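Local coordinates for hydroxylacyl-CoA dehydrogenase (Streptomyces coelicolor, PDB 5BKA) that is a SnoaL-like protein of the NTF2 superfamily that probably acts in the polyketide pathway that makes the benzoisochromanequinone antibiotic actinorhodin, at the interface of chains A and B. Numbering follows the deposited sequence. Chains: chain A/B, Hydroxylacyl-CoA dehydrogenase.

The interface of chains A and B. Residues chain A 22-23, 26, 77-79; chain B 82, 98.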
# COMPACT_ATOMS: atom_id res chain seq x y z
N MSE A 22 -5.00 -7.62 10.81
CA MSE A 22 -5.77 -8.06 9.64
C MSE A 22 -5.39 -9.47 9.19
O MSE A 22 -6.22 -10.18 8.62
CB MSE A 22 -5.60 -7.08 8.48
CG MSE A 22 -6.09 -5.67 8.77
SE MSE A 22 -7.70 -5.60 9.86
CE MSE A 22 -9.05 -5.84 8.50
N GLN A 23 -4.15 -9.87 9.44
CA GLN A 23 -3.72 -11.21 9.05
C GLN A 23 -4.40 -12.28 9.90
O GLN A 23 -4.68 -13.38 9.40
CB GLN A 23 -2.19 -11.31 9.14
CG GLN A 23 -1.47 -10.65 7.97
CD GLN A 23 0.01 -10.97 7.91
OE1 GLN A 23 0.43 -12.06 8.31
NE2 GLN A 23 0.80 -10.03 7.41
N ASP A 26 -8.02 -12.40 8.43
CA ASP A 26 -8.04 -13.08 7.14
C ASP A 26 -7.64 -14.55 7.27
O ASP A 26 -7.99 -15.35 6.40
CB ASP A 26 -7.12 -12.37 6.14
CG ASP A 26 -7.61 -10.98 5.80
OD1 ASP A 26 -8.84 -10.76 5.82
OD2 ASP A 26 -6.77 -10.11 5.53
N ARG A 77 -8.80 -11.16 1.89
CA ARG A 77 -7.70 -10.28 2.26
C ARG A 77 -8.25 -8.87 2.42
O ARG A 77 -8.89 -8.35 1.50
CB ARG A 77 -6.58 -10.29 1.22
CG ARG A 77 -5.94 -11.65 0.99
CD ARG A 77 -5.05 -12.06 2.15
NE ARG A 77 -4.54 -13.42 1.99
CZ ARG A 77 -4.15 -14.20 2.99
NH1 ARG A 77 -4.22 -13.77 4.24
NH2 ARG A 77 -3.70 -15.43 2.73
N HIS A 78 -7.98 -8.25 3.57
CA HIS A 78 -8.43 -6.89 3.86
C HIS A 78 -7.23 -5.96 3.77
O HIS A 78 -6.47 -5.80 4.73
CB HIS A 78 -9.06 -6.82 5.25
CG HIS A 78 -10.39 -7.49 5.36
ND1 HIS A 78 -10.54 -8.86 5.32
CD2 HIS A 78 -11.64 -6.99 5.52
CE1 HIS A 78 -11.82 -9.17 5.45
NE2 HIS A 78 -12.51 -8.05 5.57
N TRP A 79 -7.08 -5.32 2.61
CA TRP A 79 -5.98 -4.38 2.40
C TRP A 79 -6.31 -3.03 3.01
O TRP A 79 -7.44 -2.56 2.93
CB TRP A 79 -5.71 -4.23 0.90
CG TRP A 79 -4.90 -5.34 0.32
CD1 TRP A 79 -5.12 -6.68 0.48
CD2 TRP A 79 -3.73 -5.22 -0.49
NE1 TRP A 79 -4.16 -7.40 -0.20
CE2 TRP A 79 -3.30 -6.52 -0.80
CE3 TRP A 79 -3.01 -4.13 -1.00
CZ2 TRP A 79 -2.17 -6.77 -1.59
CZ3 TRP A 79 -1.89 -4.38 -1.78
CH2 TRP A 79 -1.48 -5.69 -2.06
N HIS B 82 0.25 -4.81 4.57
CA HIS B 82 0.13 -5.44 5.89
C HIS B 82 1.38 -6.26 6.23
O HIS B 82 1.30 -7.43 6.61
CB HIS B 82 -1.13 -6.31 5.97
CG HIS B 82 -2.38 -5.52 6.16
ND1 HIS B 82 -2.42 -4.35 6.89
CD2 HIS B 82 -3.65 -5.73 5.72
CE1 HIS B 82 -3.66 -3.88 6.89
NE2 HIS B 82 -4.42 -4.70 6.19
N TYR B 98 1.14 -9.29 2.45
CA TYR B 98 0.27 -9.52 1.32
C TYR B 98 0.93 -8.98 0.06
O TYR B 98 1.66 -7.98 0.10
CB TYR B 98 -1.09 -8.84 1.51
CG TYR B 98 -1.93 -9.34 2.67
CD1 TYR B 98 -1.58 -10.49 3.37
CD2 TYR B 98 -3.07 -8.66 3.05
CE1 TYR B 98 -2.35 -10.94 4.42
CE2 TYR B 98 -3.85 -9.11 4.10
CZ TYR B 98 -3.48 -10.25 4.78
OH TYR B 98 -4.26 -10.68 5.83
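B:Tyr98, from strand 93-105 of chain B, reaches into chain A between helix 8-26 and strand 74-85. Its phenol OH donates a hydrogen bond to the carboxylate OD2 of A:Asp26, 2.6 Å away, on the anti lone pair. Carboxylate and ring planes stand 39° apart. A:Arg77 bends at chi2 (-73°), which lays its CD over the centre of one face of the tyrosine ring, 3.6 Å from the centroid. On the opposite face lies CB of B:His82, offset toward the rim. A:Trp79 brings its indole NE1 to 3.7 Å from CD2 of the tyrosine, and CG of A:Gln23 packs by CE1. With an alanine here in place of B:Tyr98, OD2 of A:Asp26 would probably lose its partner from chain B and a gap would open beneath CD of A:Arg77.

B:His82 adds a second anchor. Its ring NE2 donates to the backbone O of A:His78 at 2.8 Å, with each group in the plane of the other, though the bond is bent at the hydrogen. A:Met22, a selenomethionine, crosses this imidazole with CB and CG. The side-chain amide NE2 of A:Gln23 donates to the backbone O of B:His82, nearly in line with the C=O (173°) though also bent at the hydrogen.

Beyond the phenol OH, A:His78 fixes A:Asp26. Its backbone N meets OD2 on the syn side but well out of the carboxylate plane, which gives this oxygen a donor from each chain. Together the two donors hold OD2 in place. The patch belongs to an interface of the deposited three-chain assembly, and the structure alone does not show whether it forms in solution. The imidazole ND1 of A:His78 donates to the syn lone pair of A:Asp26 OD1 at 2.6 Å.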